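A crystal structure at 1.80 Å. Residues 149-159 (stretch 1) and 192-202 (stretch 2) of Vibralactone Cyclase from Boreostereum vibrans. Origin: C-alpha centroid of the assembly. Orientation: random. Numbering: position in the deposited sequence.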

ATOM      1  N   VAL A 149      12.198  -1.701   2.903  1.00 16.79           N
ATOM      2  CA  VAL A 149      11.383  -0.582   2.429  1.00 16.16           C
ATOM      3  C   VAL A 149      12.016   0.736   2.849  1.00 15.65           C
ATOM      4  O   VAL A 149      12.089   1.702   2.067  1.00 17.18           O
ATOM      5  N   TYR A 150      12.535   0.784   4.075  1.00 16.74           N
ATOM      6  CA  TYR A 150      13.135   2.018   4.567  1.00 15.24           C
ATOM      7  C   TYR A 150      14.441   2.323   3.850  1.00 18.54           C
ATOM      8  O   TYR A 150      14.718   3.478   3.511  1.00 18.33           O
ATOM      9  N   ALA A 151      15.285   1.309   3.654  1.00 15.49           N
ATOM     10  CA  ALA A 151      16.521   1.523   2.903  1.00 17.42           C
ATOM     11  C   ALA A 151      16.228   2.051   1.498  1.00 20.11           C
ATOM     12  O   ALA A 151      16.925   2.944   0.996  1.00 20.22           O
ATOM     13  N   GLY A 152      15.194   1.510   0.857  1.00 17.25           N
ATOM     14  CA  GLY A 152      14.801   1.993  -0.451  1.00 18.22           C
ATOM     15  C   GLY A 152      14.328   3.427  -0.411  1.00 18.09           C
ATOM     16  O   GLY A 152      14.589   4.200  -1.339  1.00 19.57           O
ATOM     17  N   LEU A 153      13.619   3.803   0.667  1.00 19.21           N
ATOM     18  CA  LEU A 153      13.132   5.175   0.812  1.00 18.69           C
ATOM     19  C   LEU A 153      14.304   6.136   0.958  1.00 23.22           C
ATOM     20  O   LEU A 153      14.321   7.213   0.344  1.00 17.75           O
ATOM     21  N   LYS A 154      15.317   5.722   1.729  1.00 18.48           N
ATOM     22  CA  LYS A 154      16.512   6.542   1.881  1.00 21.43           C
ATOM     23  C   LYS A 154      17.250   6.668   0.560  1.00 21.24           C
ATOM     24  O   LYS A 154      17.694   7.767   0.189  1.00 20.54           O
ATOM     25  N   TRP A 155      17.381   5.557  -0.163  1.00 19.79           N
ATOM     26  CA  TRP A 155      18.066   5.581  -1.447  1.00 21.83           C
ATOM     27  C   TRP A 155      17.359   6.523  -2.412  1.00 22.02           C
ATOM     28  O   TRP A 155      18.003   7.341  -3.076  1.00 24.03           O
ATOM     29  N   ALA A 156      16.031   6.421  -2.491  1.00 20.51           N
ATOM     30  CA  ALA A 156      15.267   7.234  -3.429  1.00 24.93           C
ATOM     31  C   ALA A 156      15.371   8.711  -3.087  1.00 23.02           C
ATOM     32  O   ALA A 156      15.493   9.551  -3.986  1.00 27.15           O
ATOM     33  N   ALA A 157      15.314   9.051  -1.789  1.00 23.47           N
ATOM     34  CA  ALA A 157      15.490  10.441  -1.379  1.00 25.71           C
ATOM     35  C   ALA A 157      16.876  10.953  -1.761  1.00 24.68           C
ATOM     36  O   ALA A 157      17.016  12.039  -2.335  1.00 27.67           O
ATOM     37  N   ALA A 158      17.914  10.170  -1.491  1.00 23.74           N
ATOM     38  CA  ALA A 158      19.263  10.704  -1.669  1.00 26.29           C
ATOM     39  C   ALA A 158      19.698  10.714  -3.134  1.00 30.71           C
ATOM     40  O   ALA A 158      20.529  11.543  -3.532  1.00 28.45           O
ATOM     41  N   ASN A 159      19.170   9.802  -3.939  1.00 21.86           N
ATOM     42  CA  ASN A 159      19.595   9.621  -5.313  1.00 23.48           C
ATOM     43  C   ASN A 159      18.540  10.092  -6.290  1.00 24.00           C
ATOM     44  O   ASN A 159      18.611   9.752  -7.470  1.00 26.23           O
ATOM     45  N   ASP A 192      11.184  10.548  12.518  1.00 23.21           N
ATOM     46  CA  ASP A 192      12.158  10.696  13.596  1.00 28.19           C
ATOM     47  C   ASP A 192      13.618  10.721  13.139  1.00 28.24           C
ATOM     48  O   ASP A 192      14.503  11.026  13.945  1.00 23.23           O
ATOM     49  N   ASP A 193      13.893  10.474  11.871  1.00 25.41           N
ATOM     50  CA  ASP A 193      15.267  10.278  11.420  1.00 22.77           C
ATOM     51  C   ASP A 193      15.811  11.579  10.838  1.00 23.50           C
ATOM     52  O   ASP A 193      15.271  12.068   9.833  1.00 26.65           O
ATOM     53  N   PRO A 194      16.874  12.164  11.408  1.00 22.15           N
ATOM     54  CA  PRO A 194      17.401  13.414  10.842  1.00 23.59           C
ATOM     55  C   PRO A 194      17.881  13.271   9.406  1.00 27.15           C
ATOM     56  O   PRO A 194      18.006  14.292   8.719  1.00 24.41           O
ATOM     57  N   PHE A 195      18.102  12.044   8.916  1.00 24.51           N
ATOM     58  CA  PHE A 195      18.447  11.843   7.506  1.00 24.73           C
ATOM     59  C   PHE A 195      17.458  12.532   6.574  1.00 23.83           C
ATOM     60  O   PHE A 195      17.832  12.993   5.491  1.00 26.28           O
ATOM     61  N   PHE A 196      16.190  12.576   6.964  1.00 21.40           N
ATOM     62  CA  PHE A 196      15.120  13.090   6.119  1.00 25.00           C
ATOM     63  C   PHE A 196      14.810  14.554   6.386  1.00 30.92           C
ATOM     64  O   PHE A 196      13.863  15.079   5.790  1.00 29.25           O
ATOM     65  N   ALA A 197      15.575  15.214   7.270  1.00 29.99           N
ATOM     66  CA  ALA A 197      15.258  16.582   7.679  1.00 30.59           C
ATOM     67  C   ALA A 197      15.083  17.503   6.476  1.00 29.91           C
ATOM     68  O   ALA A 197      14.152  18.314   6.433  1.00 30.99           O
ATOM     69  N   ASN A 198      15.967  17.386   5.487  1.00 29.05           N
ATOM     70  CA  ASN A 198      15.937  18.265   4.326  1.00 31.44           C
ATOM     71  C   ASN A 198      15.050  17.763   3.193  1.00 30.86           C
ATOM     72  O   ASN A 198      14.753  18.538   2.283  1.00 33.33           O
ATOM     73  N   THR A 199      14.677  16.485   3.194  1.00 26.62           N
ATOM     74  CA  THR A 199      13.788  15.908   2.182  1.00 27.80           C
ATOM     75  C   THR A 199      12.689  15.111   2.880  1.00 24.33           C
ATOM     76  O   THR A 199      12.593  13.892   2.720  1.00 26.60           O
ATOM     77  N   PRO A 200      11.847  15.770   3.675  1.00 21.78           N
ATOM     78  CA  PRO A 200      10.821  15.042   4.417  1.00 21.29           C
ATOM     79  C   PRO A 200       9.735  14.531   3.490  1.00 22.97           C
ATOM     80  O   PRO A 200       9.492  15.073   2.406  1.00 19.54           O
ATOM     81  N   LEU A 201       9.060  13.480   3.948  1.00 20.56           N
ATOM     82  CA  LEU A 201       7.839  13.051   3.281  1.00 24.25           C
ATOM     83  C   LEU A 201       6.830  14.189   3.321  1.00 24.88           C
ATOM     84  O   LEU A 201       6.702  14.875   4.337  1.00 24.76           O
ATOM     85  N   THR A 202       6.122  14.409   2.212  1.00 21.44           N
ATOM     86  CA  THR A 202       5.077  15.426   2.188  1.00 22.20           C
ATOM     87  C   THR A 202       3.670  14.838   2.134  1.00 24.90           C
ATOM     88  O   THR A 202       2.699  15.597   2.118  1.00 22.22           O
TER

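Lys-154 sets its CE over one face of the Phe-195 ring, 3.6 Å from the ring centroid and nearly on the normal, with NZ 4.6 Å from the same centroid, a CH-pi contact joined to a cation-pi interaction. The lysine (chi1 m, then t, p, t) also reaches water 1, which accepts from NZ at 3.0 Å and donates to Asp-193 OD2 at 2.6 Å, so the ammonium and carboxylate are linked through water. The same OD2 accepts the one direct hydrogen bond between the stretches, from Tyr-150 OH at 2.7 Å; Tyr-150 (chi1 t) starts sideways, but its end swings nearer. Asp-193 (t) points toward the helix, while its OD1 accepts a hydrogen bond from the backbone N of Phe-195 at 3.0 Å, at the start of the 3-10 segment that carries both phenylalanines. Phe-196 (m) is buried among helix side chains: its CE2 lies 3.6 Å from Tyr-150 CZ, its CZ 3.8 Å from Leu-153 CG and 3.7 Å from Lys-154 CG. Ala-157 points toward stretch 2, its small CB fitting 4.0 Å from Phe-196 CE1 and 3.8 Å from Thr-199 OG1 (Thr-199 chi1 p). Phe-195 (t) meets Ala-158 at its edge, CZ to CB 4.0 Å. Leu-153 (t, p) extends the apolar patch, CD1 to Leu-201 CD2 4.3 Å.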

ATOM      1  CB  VAL A 149       9.944  -0.726   2.957  1.00 16.29           C
ATOM      2  CG1 VAL A 149       9.135   0.552   2.710  1.00 18.56           C
ATOM      3  CG2 VAL A 149       9.253  -1.949   2.297  1.00 17.01           C
ATOM      4  CB  TYR A 150      13.369   1.915   6.069  1.00 18.32           C
ATOM      5  CG  TYR A 150      13.646   3.249   6.715  1.00 18.41           C
ATOM      6  CD1 TYR A 150      12.654   4.221   6.781  1.00 17.92           C
ATOM      7  CD2 TYR A 150      14.875   3.524   7.283  1.00 20.01           C
ATOM      8  CE1 TYR A 150      12.900   5.435   7.386  1.00 18.02           C
ATOM      9  CE2 TYR A 150      15.124   4.744   7.890  1.00 21.03           C
ATOM     10  CZ  TYR A 150      14.141   5.684   7.935  1.00 19.75           C
ATOM     11  OH  TYR A 150      14.391   6.888   8.556  1.00 21.31           O
ATOM     12  CB  ALA A 151      17.315   0.224   2.841  1.00 19.83           C
ATOM     13  CB  LEU A 153      12.198   5.273   2.021  1.00 18.67           C
ATOM     14  CG  LEU A 153      11.488   6.614   2.259  1.00 20.20           C
ATOM     15  CD1 LEU A 153      10.537   6.918   1.104  1.00 16.99           C
ATOM     16  CD2 LEU A 153      10.738   6.642   3.598  1.00 20.43           C
ATOM     17  CB  LYS A 154      17.433   5.954   2.951  1.00 19.16           C
ATOM     18  CG  LYS A 154      16.958   6.144   4.382  1.00 19.93           C
ATOM     19  CD  LYS A 154      17.978   5.560   5.374  1.00 25.73           C
ATOM     20  CE  LYS A 154      19.234   6.419   5.441  1.00 27.81           C
ATOM     21  NZ  LYS A 154      20.279   5.838   6.346  1.00 30.92           N
ATOM     22  CB  TRP A 155      18.143   4.170  -2.034  1.00 20.11           C
ATOM     23  CG  TRP A 155      18.847   4.147  -3.346  1.00 22.45           C
ATOM     24  CD1 TRP A 155      20.187   3.988  -3.551  1.00 24.81           C
ATOM     25  CD2 TRP A 155      18.260   4.332  -4.644  1.00 25.48           C
ATOM     26  NE1 TRP A 155      20.471   4.054  -4.894  1.00 32.89           N
ATOM     27  CE2 TRP A 155      19.306   4.263  -5.587  1.00 27.69           C
ATOM     28  CE3 TRP A 155      16.956   4.548  -5.098  1.00 29.16           C
ATOM     29  CZ2 TRP A 155      19.084   4.395  -6.958  1.00 30.30           C
ATOM     30  CZ3 TRP A 155      16.738   4.681  -6.470  1.00 26.00           C
ATOM     31  CH2 TRP A 155      17.794   4.605  -7.376  1.00 24.03           C
ATOM     32  CB  ALA A 156      13.802   6.794  -3.450  1.00 19.25           C
ATOM     33  CB  ALA A 157      15.252  10.588   0.129  1.00 21.70           C
ATOM     34  CB  ALA A 158      20.252   9.903  -0.828  1.00 24.36           C
ATOM     35  CB  ASN A 159      19.939   8.156  -5.562  1.00 24.80           C
ATOM     36  CG  ASN A 159      21.145   7.708  -4.757  1.00 34.32           C
ATOM     37  OD1 ASN A 159      22.288   7.950  -5.153  1.00 33.96           O
ATOM     38  ND2 ASN A 159      20.902   7.075  -3.608  1.00 26.81           N
ATOM     39  CB  ASP A 192      11.936   9.583  14.608  1.00 21.67           C
ATOM     40  CG  ASP A 192      10.561   9.662  15.228  1.00 27.07           C
ATOM     41  OD1 ASP A 192      10.028  10.805  15.310  1.00 25.16           O
ATOM     42  OD2 ASP A 192      10.004   8.601  15.591  1.00 26.89           O
ATOM     43  CB  ASP A 193      15.306   9.168  10.383  1.00 22.52           C
ATOM     44  CG  ASP A 193      16.718   8.744   9.996  1.00 21.77           C
ATOM     45  OD1 ASP A 193      17.696   9.463  10.286  1.00 23.68           O
ATOM     46  OD2 ASP A 193      16.848   7.663   9.382  1.00 22.05           O
ATOM     47  CB  PRO A 194      18.549  13.797  11.794  1.00 26.67           C
ATOM     48  CG  PRO A 194      18.831  12.625  12.611  1.00 22.13           C
ATOM     49  CD  PRO A 194      17.627  11.720  12.596  1.00 22.32           C
ATOM     50  CB  PHE A 195      18.487  10.353   7.169  1.00 21.88           C
ATOM     51  CG  PHE A 195      18.736  10.071   5.713  1.00 24.06           C
ATOM     52  CD1 PHE A 195      20.029  10.015   5.221  1.00 31.56           C
ATOM     53  CD2 PHE A 195      17.675   9.878   4.831  1.00 22.56           C
ATOM     54  CE1 PHE A 195      20.267   9.757   3.879  1.00 31.44           C
ATOM     55  CE2 PHE A 195      17.901   9.625   3.494  1.00 24.68           C
ATOM     56  CZ  PHE A 195      19.205   9.560   3.015  1.00 28.31           C
ATOM     57  CB  PHE A 196      13.841  12.258   6.315  1.00 25.03           C
ATOM     58  CG  PHE A 196      13.884  10.910   5.631  1.00 23.47           C
ATOM     59  CD1 PHE A 196      13.637  10.802   4.275  1.00 22.50           C
ATOM     60  CD2 PHE A 196      14.204   9.768   6.343  1.00 20.07           C
ATOM     61  CE1 PHE A 196      13.693   9.573   3.647  1.00 22.11           C
ATOM     62  CE2 PHE A 196      14.260   8.535   5.725  1.00 20.61           C
ATOM     63  CZ  PHE A 196      14.009   8.434   4.377  1.00 23.82           C
ATOM     64  CB  ALA A 197      16.349  17.128   8.602  1.00 31.66           C
ATOM     65  CB  ASN A 198      17.348  18.464   3.774  1.00 27.96           C
ATOM     66  CG  ASN A 198      18.244  19.181   4.753  1.00 42.06           C
ATOM     67  OD1 ASN A 198      17.761  19.842   5.686  1.00 36.65           O
ATOM     68  ND2 ASN A 198      19.556  19.037   4.572  1.00 40.07           N
ATOM     69  CB  THR A 199      14.571  15.032   1.199  1.00 25.22           C
ATOM     70  OG1 THR A 199      15.118  13.896   1.893  1.00 25.45           O
ATOM     71  CG2 THR A 199      15.709  15.825   0.544  1.00 29.85           C
ATOM     72  CB  PRO A 200      10.256  16.095   5.379  1.00 25.96           C
ATOM     73  CG  PRO A 200      10.404  17.371   4.607  1.00 24.81           C
ATOM     74  CD  PRO A 200      11.744  17.225   3.899  1.00 25.97           C
ATOM     75  CB  LEU A 201       7.267  11.812   3.968  1.00 20.82           C
ATOM     76  CG  LEU A 201       8.041  10.516   3.735  1.00 19.82           C
ATOM     77  CD1 LEU A 201       7.465   9.390   4.607  1.00 17.73           C
ATOM     78  CD2 LEU A 201       7.974  10.110   2.265  1.00 21.15           C
ATOM     79  CB  THR A 202       5.279  16.386   1.009  1.00 27.46           C
ATOM     80  OG1 THR A 202       5.145  15.672  -0.229  1.00 23.69           O
ATOM     81  CG2 THR A 202       6.669  16.992   1.066  1.00 21.77           C
TER
HETATM   82  O   HOH W   1      18.764   6.005   8.965  1.00 28.30           O